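Local coordinates for protein galactan 1,3-beta-galactosidase (Phanerochaete chrysosporium, PDB 7BYS) that probably hydrolyses beta-1,3-linked galactan from its chain end as a family 43 glycoside hydrolase, and carries a calcium-binding carbohydrate-binding module, at residues V85-W97 / S165-Q177. Sequence-based numbering, arbitrary orientation. Where two conformers were deposited one is given.
Sequences VIFNQKNSEYVMW and SRLDANYYNVTAQ. With NAG (2-acetamido-2-deoxy-beta-D-glucopyranose), chain D.
With CG1 of Ile-86 between its backbone N and carbonyl carbon (chi1 57°) and CG of Asn-88 anti to its N (chi1 -172°), the two side chains clasp the ring of Tyr-171. Ile-86 CD1 makes a CH-pi contact on one face, 3.6 Å from the ring centroid. Asn-88 ND2 lies over the opposite face. Asn-88 ND2 also donates to Ala-169 O (2.9 Å), while Asn-88 OD1 accepts from Asn-91 N in an Asx motif; the two bonds fix the amide's rotation. The hydroxyl of Tyr-171 bonds to Gln-148 O. Nearer the surface, Asn-170 OD1 takes two bonds, from Lys-90 NZ and Asn-91 ND2, each 2.9 Å. Tyr-172 OH gives a very short bond to Glu-93 OE1 (2.5 Å), and a water ties Glu-93 OE1 and Asn-91 ND2 to Asn-170 O. Deeper in, Trp-97 NE1 donates to Tyr-171 O, 2.9 Å away and near the indole plane. Leu-167 CD1 lies over one face of the indole, toward its rim. Asn-173, which follows Tyr-172 in the loop, carries the N-linked sugar. The contact joins the 85-97 and 165-177 hairpins of adjacent four-stranded antiparallel sheets, consistent with neighbouring blades of the five-bladed beta-propeller of family 43.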
ATOM      1  N   VAL A  85     -14.398   5.374  -6.148  1.00  8.21           N
ATOM      2  CA  VAL A  85     -15.826   5.275  -6.444  1.00  8.06           C
ATOM      3  C   VAL A  85     -16.626   5.748  -5.238  1.00  8.72           C
ATOM      4  O   VAL A  85     -16.367   5.324  -4.104  1.00  8.31           O
ATOM      5  CB  VAL A  85     -16.250   3.842  -6.823  1.00  8.26           C
ATOM      6  CG1 VAL A  85     -17.748   3.805  -7.146  1.00  8.81           C
ATOM      7  CG2 VAL A  85     -15.453   3.327  -8.015  1.00  9.51           C
ATOM      8  N   ILE A  86     -17.586   6.637  -5.489  1.00  8.52           N
ATOM      9  CA  ILE A  86     -18.535   7.071  -4.471  1.00  9.61           C
ATOM     10  C   ILE A  86     -19.956   6.949  -5.012  1.00  8.98           C
ATOM     11  O   ILE A  86     -20.191   7.007  -6.224  1.00 10.04           O
ATOM     12  CB  ILE A  86     -18.255   8.501  -3.954  1.00  9.94           C
ATOM     13  CG1 ILE A  86     -18.261   9.512  -5.097  1.00 10.23           C
ATOM     14  CG2 ILE A  86     -16.939   8.554  -3.170  1.00 10.91           C
ATOM     15  CD1 ILE A  86     -18.107  10.945  -4.615  1.00 12.21           C
ATOM     16  N   PHE A  87     -20.915   6.783  -4.103  1.00  9.74           N
ATOM     17  CA  PHE A  87     -22.317   6.633  -4.479  1.00  9.22           C
ATOM     18  C   PHE A  87     -23.026   7.975  -4.388  1.00  8.95           C
ATOM     19  O   PHE A  87     -22.955   8.656  -3.356  1.00 10.43           O
ATOM     20  CB  PHE A  87     -23.015   5.617  -3.579  1.00 11.13           C
ATOM     21  CG  PHE A  87     -24.471   5.403  -3.912  1.00 10.40           C
ATOM     22  CD1 PHE A  87     -24.844   4.774  -5.093  1.00 11.91           C
ATOM     23  CD2 PHE A  87     -25.461   5.832  -3.042  1.00 12.73           C
ATOM     24  CE1 PHE A  87     -26.193   4.567  -5.395  1.00 11.08           C
ATOM     25  CE2 PHE A  87     -26.806   5.630  -3.341  1.00 15.01           C
ATOM     26  CZ  PHE A  87     -27.163   4.993  -4.510  1.00 12.74           C
ATOM     27  N   ASN A  88     -23.706   8.340  -5.464  1.00 10.07           N
ATOM     28  CA  ASN A  88     -24.503   9.558  -5.523  1.00 10.71           C
ATOM     29  C   ASN A  88     -25.956   9.215  -5.194  1.00 11.56           C
ATOM     30  O   ASN A  88     -26.640   8.546  -5.982  1.00 11.70           O
ATOM     31  CB  ASN A  88     -24.391  10.190  -6.903  1.00 10.13           C
ATOM     32  CG  ASN A  88     -25.036  11.554  -6.959  1.00 12.23           C
ATOM     33  OD1 ASN A  88     -26.258  11.665  -6.957  1.00 14.00           O
ATOM     34  ND2 ASN A  88     -24.224  12.598  -6.984  1.00 11.10           N
ATOM     35  N   GLN A  89     -26.410   9.657  -4.021  1.00 12.32           N
ATOM     36  CA  GLN A  89     -27.768   9.360  -3.566  1.00 13.39           C
ATOM     37  C   GLN A  89     -28.823  10.051  -4.420  1.00 16.56           C
ATOM     38  O   GLN A  89     -29.874   9.465  -4.705  1.00 16.55           O
ATOM     39  CB  GLN A  89     -27.925   9.758  -2.098  1.00 16.80           C
ATOM     40  CG  GLN A  89     -27.156   8.845  -1.158  1.00 20.55           C
ATOM     41  CD  GLN A  89     -27.490   9.057   0.311  1.00 35.96           C
ATOM     42  OE1 GLN A  89     -26.867   8.457   1.189  1.00 39.08           O
ATOM     43  NE2 GLN A  89     -28.472   9.908   0.585  1.00 32.43           N
ATOM     44  N   LYS A  90     -28.575  11.300  -4.818  1.00 15.28           N
ATOM     45  CA  LYS A  90     -29.557  12.033  -5.613  1.00 14.49           C
ATOM     46  C   LYS A  90     -29.907  11.285  -6.896  1.00 15.76           C
ATOM     47  O   LYS A  90     -31.079  11.234  -7.295  1.00 16.28           O
ATOM     48  CB  LYS A  90     -29.024  13.434  -5.937  1.00 16.19           C
ATOM     49  CG  LYS A  90     -29.931  14.256  -6.850  1.00 20.90           C
ATOM     50  CD  LYS A  90     -29.370  15.657  -7.095  1.00 23.31           C
ATOM     51  CE  LYS A  90     -28.299  15.668  -8.180  1.00 15.67           C
ATOM     52  NZ  LYS A  90     -28.819  15.423  -9.553  1.00 20.52           N
ATOM     53  N   ASN A  91     -28.912  10.685  -7.552  1.00 12.90           N
ATOM     54  CA  ASN A  91     -29.100  10.028  -8.839  1.00 12.70           C
ATOM     55  C   ASN A  91     -29.133   8.509  -8.734  1.00 12.95           C
ATOM     56  O   ASN A  91     -29.338   7.841  -9.754  1.00 14.95           O
ATOM     57  CB  ASN A  91     -27.985  10.441  -9.806  1.00 12.61           C
ATOM     58  CG  ASN A  91     -27.948  11.933 -10.044  1.00 18.15           C
ATOM     59  OD1 ASN A  91     -28.970  12.613  -9.958  1.00 18.00           O
ATOM     60  ND2 ASN A  91     -26.768  12.453 -10.356  1.00 14.59           N
ATOM     61  N   SER A  92     -28.933   7.958  -7.536  1.00 11.48           N
ATOM     62  CA  SER A  92     -28.794   6.512  -7.331  1.00 11.90           C
ATOM     63  C   SER A  92     -27.759   5.917  -8.285  1.00 14.67           C
ATOM     64  O   SER A  92     -28.002   4.925  -8.976  1.00 13.85           O
ATOM     65  CB  SER A  92     -30.141   5.798  -7.440  0.61 15.17           C
ATOM     66  OG  SER A  92     -31.080   6.375  -6.549  0.61 16.01           O
ATOM     67  N   GLU A  93     -26.584   6.539  -8.322  1.00 11.34           N
ATOM     68  CA  GLU A  93     -25.568   6.211  -9.305  1.00 12.42           C
ATOM     69  C   GLU A  93     -24.209   6.136  -8.629  1.00 11.52           C
ATOM     70  O   GLU A  93     -23.877   6.973  -7.782  1.00 10.24           O
ATOM     71  CB  GLU A  93     -25.525   7.310 -10.367  1.00 12.93           C
ATOM     72  CG  GLU A  93     -24.637   7.007 -11.543  1.00 16.14           C
ATOM     73  CD  GLU A  93     -24.795   8.021 -12.649  1.00 16.70           C
ATOM     74  OE1 GLU A  93     -24.493   9.217 -12.410  1.00 17.75           O
ATOM     75  OE2 GLU A  93     -25.231   7.633 -13.755  1.00 19.72           O
ATOM     76  N   TYR A  94     -23.426   5.127  -9.010  1.00 10.05           N
ATOM     77  CA  TYR A  94     -22.031   5.028  -8.600  1.00 10.50           C
ATOM     78  C   TYR A  94     -21.173   5.781  -9.600  1.00  9.70           C
ATOM     79  O   TYR A  94     -21.341   5.632 -10.813  1.00 11.04           O
ATOM     80  CB  TYR A  94     -21.600   3.562  -8.514  1.00 10.40           C
ATOM     81  CG  TYR A  94     -22.375   2.823  -7.456  1.00 10.31           C
ATOM     82  CD1 TYR A  94     -21.933   2.776  -6.143  1.00 12.11           C
ATOM     83  CD2 TYR A  94     -23.588   2.210  -7.761  1.00 11.80           C
ATOM     84  CE1 TYR A  94     -22.662   2.134  -5.166  1.00 14.25           C
ATOM     85  CE2 TYR A  94     -24.309   1.569  -6.803  1.00 13.09           C
ATOM     86  CZ  TYR A  94     -23.849   1.529  -5.509  1.00 13.89           C
ATOM     87  OH  TYR A  94     -24.594   0.874  -4.560  1.00 19.69           O
ATOM     88  N   VAL A  95     -20.266   6.606  -9.089  1.00  8.98           N
ATOM     89  CA  VAL A  95     -19.438   7.457  -9.931  1.00  8.68           C
ATOM     90  C   VAL A  95     -17.986   7.146  -9.626  1.00  7.55           C
ATOM     91  O   VAL A  95     -17.549   7.279  -8.472  1.00  8.59           O
ATOM     92  CB  VAL A  95     -19.746   8.950  -9.736  1.00  8.87           C
ATOM     93  CG1 VAL A  95     -18.988   9.759 -10.759  1.00  9.36           C
ATOM     94  CG2 VAL A  95     -21.265   9.197  -9.852  1.00 11.43           C
ATOM     95  N   MET A  96     -17.255   6.720 -10.655  1.00  8.55           N
ATOM     96  CA  MET A  96     -15.832   6.428 -10.574  1.00  8.33           C
ATOM     97  C   MET A  96     -15.039   7.593 -11.146  1.00  9.50           C
ATOM     98  O   MET A  96     -15.340   8.072 -12.245  1.00  9.53           O
ATOM     99  CB  MET A  96     -15.505   5.156 -11.359  1.00  9.05           C
ATOM    100  CG  MET A  96     -14.027   4.787 -11.337  1.00  9.73           C
ATOM    101  SD  MET A  96     -13.667   3.422 -12.477  1.00 11.23           S
ATOM    102  CE  MET A  96     -14.617   2.081 -11.746  1.00 14.43           C
ATOM    103  N   TRP A  97     -14.022   8.043 -10.411  1.00  7.65           N
ATOM    104  CA  TRP A  97     -13.028   8.975 -10.932  1.00  8.49           C
ATOM    105  C   TRP A  97     -11.669   8.285 -10.969  1.00  8.27           C
ATOM    106  O   TRP A  97     -11.395   7.360 -10.192  1.00  8.72           O
ATOM    107  CB  TRP A  97     -12.916  10.237 -10.058  1.00  9.57           C
ATOM    108  CG  TRP A  97     -14.086  11.162 -10.177  1.00  8.35           C
ATOM    109  CD1 TRP A  97     -15.391  10.858  -9.935  1.00 10.79           C
ATOM    110  CD2 TRP A  97     -14.053  12.541 -10.565  1.00  8.61           C
ATOM    111  NE1 TRP A  97     -16.182  11.963 -10.166  1.00 10.52           N
ATOM    112  CE2 TRP A  97     -15.382  13.012 -10.539  1.00  8.31           C
ATOM    113  CE3 TRP A  97     -13.031  13.423 -10.945  1.00 12.16           C
ATOM    114  CZ2 TRP A  97     -15.718  14.330 -10.885  1.00 10.36           C
ATOM    115  CZ3 TRP A  97     -13.365  14.734 -11.282  1.00 10.68           C
ATOM    116  CH2 TRP A  97     -14.697  15.173 -11.245  1.00 11.68           C
ATOM    117  N   SER A 165     -10.788  20.463  -4.493  1.00  9.48           N
ATOM    118  CA  SER A 165     -11.842  21.199  -5.173  1.00 10.01           C
ATOM    119  C   SER A 165     -13.150  20.443  -5.050  1.00 10.57           C
ATOM    120  O   SER A 165     -13.159  19.213  -5.073  1.00 10.03           O
ATOM    121  CB  SER A 165     -11.493  21.399  -6.643  1.00 10.81           C
ATOM    122  OG  SER A 165     -10.329  22.204  -6.767  1.00 10.96           O
ATOM    123  N   ARG A 166     -14.249  21.179  -4.924  1.00 11.83           N
ATOM    124  CA  ARG A 166     -15.559  20.581  -4.715  1.00  9.85           C
ATOM    125  C   ARG A 166     -16.181  20.125  -6.033  1.00  9.80           C
ATOM    126  O   ARG A 166     -16.072  20.804  -7.062  1.00 11.71           O
ATOM    127  CB  ARG A 166     -16.466  21.605  -4.028  0.64 11.70           C
ATOM    128  CG  ARG A 166     -17.852  21.092  -3.671  0.64 11.96           C
ATOM    129  CD  ARG A 166     -18.555  21.999  -2.657  0.64 11.61           C
ATOM    130  NE  ARG A 166     -18.477  23.410  -3.028  0.64 14.72           N
ATOM    131  CZ  ARG A 166     -19.375  24.061  -3.761  0.64 16.94           C
ATOM    132  NH1 ARG A 166     -19.184  25.345  -4.040  0.64 16.64           N
ATOM    133  NH2 ARG A 166     -20.458  23.441  -4.221  0.64 16.62           N
ATOM    134  N   LEU A 167     -16.824  18.955  -6.004  1.00  8.55           N
ATOM    135  CA  LEU A 167     -17.562  18.432  -7.148  1.00  9.26           C
ATOM    136  C   LEU A 167     -18.992  18.946  -7.136  1.00 10.01           C
ATOM    137  O   LEU A 167     -19.544  19.265  -6.080  1.00 10.48           O
ATOM    138  CB  LEU A 167     -17.620  16.905  -7.098  1.00  9.62           C
ATOM    139  CG  LEU A 167     -16.280  16.174  -7.000  1.00 10.49           C
ATOM    140  CD1 LEU A 167     -16.499  14.684  -7.149  1.00 11.50           C
ATOM    141  CD2 LEU A 167     -15.310  16.703  -8.034  1.00 12.01           C
ATOM    142  N   ASP A 168     -19.586  19.010  -8.327  1.00  9.94           N
ATOM    143  CA  ASP A 168     -20.994  19.363  -8.460  1.00 10.82           C
ATOM    144  C   ASP A 168     -21.877  18.264  -7.868  1.00 11.17           C
ATOM    145  O   ASP A 168     -21.411  17.206  -7.437  1.00 10.38           O
ATOM    146  CB  ASP A 168     -21.340  19.711  -9.913  1.00 13.30           C
ATOM    147  CG  ASP A 168     -21.246  18.519 -10.872  1.00 14.77           C
ATOM    148  OD1 ASP A 168     -21.395  17.348 -10.449  1.00 12.99           O
ATOM    149  OD2 ASP A 168     -21.054  18.757 -12.086  1.00 15.94           O
ATOM    150  N   ALA A 169     -23.187  18.513  -7.866  1.00 12.11           N
ATOM    151  CA  ALA A 169     -24.115  17.616  -7.190  1.00 10.85           C
ATOM    152  C   ALA A 169     -24.292  16.283  -7.904  1.00 11.55           C
ATOM    153  O   ALA A 169     -24.859  15.367  -7.305  1.00 12.61           O
ATOM    154  CB  ALA A 169     -25.473  18.306  -6.995  1.00 16.53           C
ATOM    155  N   ASN A 170     -23.859  16.166  -9.164  1.00 12.01           N
ATOM    156  CA  ASN A 170     -23.855  14.887  -9.858  1.00 11.55           C
ATOM    157  C   ASN A 170     -22.561  14.120  -9.657  1.00 12.24           C
ATOM    158  O   ASN A 170     -22.478  12.957 -10.071  1.00 11.59           O
ATOM    159  CB  ASN A 170     -24.055  15.098 -11.358  1.00 11.43           C
ATOM    160  CG  ASN A 170     -25.416  15.663 -11.685  1.00 12.97           C
ATOM    161  OD1 ASN A 170     -26.425  15.274 -11.094  1.00 16.33           O
ATOM    162  ND2 ASN A 170     -25.448  16.599 -12.623  1.00 17.08           N
ATOM    163  N   TYR A 171     -21.558  14.746  -9.041  1.00 10.09           N
ATOM    164  CA  TYR A 171     -20.200  14.189  -8.989  1.00  9.44           C
ATOM    165  C   TYR A 171     -19.589  14.032 -10.388  1.00 11.21           C
ATOM    166  O   TYR A 171     -18.755  13.150 -10.619  1.00 11.72           O
ATOM    167  CB  TYR A 171     -20.121  12.856  -8.226  1.00  9.67           C
ATOM    168  CG  TYR A 171     -20.681  12.808  -6.818  1.00  8.46           C
ATOM    169  CD1 TYR A 171     -20.818  13.948  -6.031  1.00 10.10           C
ATOM    170  CD2 TYR A 171     -21.039  11.580  -6.260  1.00  7.98           C
ATOM    171  CE1 TYR A 171     -21.312  13.861  -4.720  1.00 11.07           C
ATOM    172  CE2 TYR A 171     -21.525  11.484  -4.958  1.00 10.10           C
ATOM    173  CZ  TYR A 171     -21.665  12.625  -4.191  1.00  9.33           C
ATOM    174  OH  TYR A 171     -22.134  12.529  -2.894  1.00 11.52           O
ATOM    175  N   TYR A 172     -19.995  14.862 -11.349  1.00 10.98           N
ATOM    176  CA  TYR A 172     -19.528  14.726 -12.728  1.00 10.38           C
ATOM    177  C   TYR A 172     -18.424  15.706 -13.085  1.00 13.68           C
ATOM    178  O   TYR A 172     -17.728  15.493 -14.085  1.00 14.75           O
ATOM    179  CB  TYR A 172     -20.668  14.967 -13.729  1.00 14.72           C
ATOM    180  CG  TYR A 172     -21.740  13.905 -13.793  1.00 12.71           C
ATOM    181  CD1 TYR A 172     -21.627  12.698 -13.104  1.00 13.10           C
ATOM    182  CD2 TYR A 172     -22.876  14.116 -14.567  1.00 16.29           C
ATOM    183  CE1 TYR A 172     -22.630  11.733 -13.182  1.00 16.66           C
ATOM    184  CE2 TYR A 172     -23.879  13.172 -14.647  1.00 18.12           C
ATOM    185  CZ  TYR A 172     -23.755  11.981 -13.963  1.00 18.68           C
ATOM    186  OH  TYR A 172     -24.774  11.048 -14.058  1.00 18.86           O
ATOM    187  N   ASN A 173     -18.257  16.769 -12.307  1.00 13.29           N
ATOM    188  CA  ASN A 173     -17.379  17.857 -12.697  1.00 14.05           C
ATOM    189  C   ASN A 173     -16.977  18.624 -11.444  1.00 11.69           C
ATOM    190  O   ASN A 173     -17.656  18.572 -10.416  1.00 12.45           O
ATOM    191  CB  ASN A 173     -18.089  18.754 -13.722  1.00 15.33           C
ATOM    192  CG  ASN A 173     -17.200  19.839 -14.273  1.00 21.37           C
ATOM    193  OD1 ASN A 173     -15.980  19.684 -14.364  1.00 18.95           O
ATOM    194  ND2 ASN A 173     -17.818  20.960 -14.643  1.00 28.93           N
ATOM    195  N   VAL A 174     -15.863  19.343 -11.548  1.00 13.71           N
ATOM    196  CA  VAL A 174     -15.363  20.176 -10.461  1.00 15.43           C
ATOM    197  C   VAL A 174     -15.965  21.569 -10.604  1.00 15.80           C
ATOM    198  O   VAL A 174     -15.900  22.167 -11.685  1.00 24.20           O
ATOM    199  CB  VAL A 174     -13.829  20.236 -10.504  1.00 21.09           C
ATOM    200  CG1 VAL A 174     -13.322  21.249  -9.511  1.00 25.65           C
ATOM    201  CG2 VAL A 174     -13.227  18.855 -10.260  1.00 23.30           C
ATOM    202  N   THR A 175     -16.552  22.086  -9.520  1.00 12.71           N
ATOM    203  CA  THR A 175     -17.262  23.366  -9.534  1.00 17.42           C
ATOM    204  C   THR A 175     -16.461  24.529  -8.950  1.00 21.61           C
ATOM    205  O   THR A 175     -16.500  25.636  -9.501  1.00 22.49           O
ATOM    206  CB  THR A 175     -18.621  23.241  -8.822  1.00 18.96           C
ATOM    207  OG1 THR A 175     -19.333  24.483  -8.915  1.00 30.83           O
ATOM    208  CG2 THR A 175     -18.472  22.877  -7.359  1.00 21.88           C
ATOM    209  N   ALA A 176     -15.733  24.320  -7.853  1.00 17.76           N
ATOM    210  CA  ALA A 176     -15.042  25.408  -7.178  1.00 15.95           C
ATOM    211  C   ALA A 176     -13.784  24.857  -6.529  1.00 18.31           C
ATOM    212  O   ALA A 176     -13.796  23.749  -5.990  1.00 13.62           O
ATOM    213  CB  ALA A 176     -15.915  26.033  -6.081  1.00 17.76           C
ATOM    214  N   GLN A 177     -12.710  25.641  -6.571  1.00 15.02           N
ATOM    215  CA  GLN A 177     -11.538  25.341  -5.763  1.00 13.04           C
ATOM    216  C   GLN A 177     -11.837  25.640  -4.305  1.00 14.16           C
ATOM    217  O   GLN A 177     -12.508  26.622  -3.973  1.00 14.83           O
ATOM    218  CB  GLN A 177     -10.357  26.198  -6.194  1.00 14.93           C
ATOM    219  CG  GLN A 177      -9.013  25.681  -5.697  0.56 12.48           C
ATOM    220  CD  GLN A 177      -7.844  26.289  -6.451  0.56 19.58           C
ATOM    221  OE1 GLN A 177      -7.597  25.951  -7.607  0.56 20.73           O
ATOM    222  NE2 GLN A 177      -7.130  27.201  -5.803  0.56 17.41           N
TER
HETATM  223  C1  NAG D 501     -17.123  22.102 -15.181  1.00 30.35           C
HETATM  224  C2  NAG D 501     -17.631  22.512 -16.560  1.00 36.58           C
HETATM  225  C3  NAG D 501     -16.932  23.718 -17.088  1.00 33.82           C
HETATM  226  C4  NAG D 501     -16.934  24.846 -16.097  1.00 35.77           C
HETATM  227  C5  NAG D 501     -16.360  24.368 -14.760  1.00 34.98           C
HETATM  228  C6  NAG D 501     -16.311  25.482 -13.757  1.00 33.68           C
HETATM  229  C7  NAG D 501     -16.227  20.676 -17.807  1.00 41.35           C
HETATM  230  C8  NAG D 501     -16.236  19.487 -18.774  1.00 40.59           C
HETATM  231  N2  NAG D 501     -17.500  21.341 -17.498  1.00 37.49           N
HETATM  232  O3  NAG D 501     -17.585  24.153 -18.314  1.00 40.68           O
HETATM  233  O4  NAG D 501     -16.155  25.934 -16.603  1.00 37.73           O
HETATM  234  O5  NAG D 501     -17.181  23.266 -14.235  1.00 28.38           O
HETATM  235  O6  NAG D 501     -17.575  25.638 -13.167  1.00 34.78           O
HETATM  236  O7  NAG D 501     -15.193  21.037 -17.335  1.00 41.49           O
HETATM  237  O   HOH W   1     -24.742  11.374  -2.430  1.00 15.77           O
HETATM  238  O   HOH W   2     -24.366  10.902 -10.172  1.00 12.77           O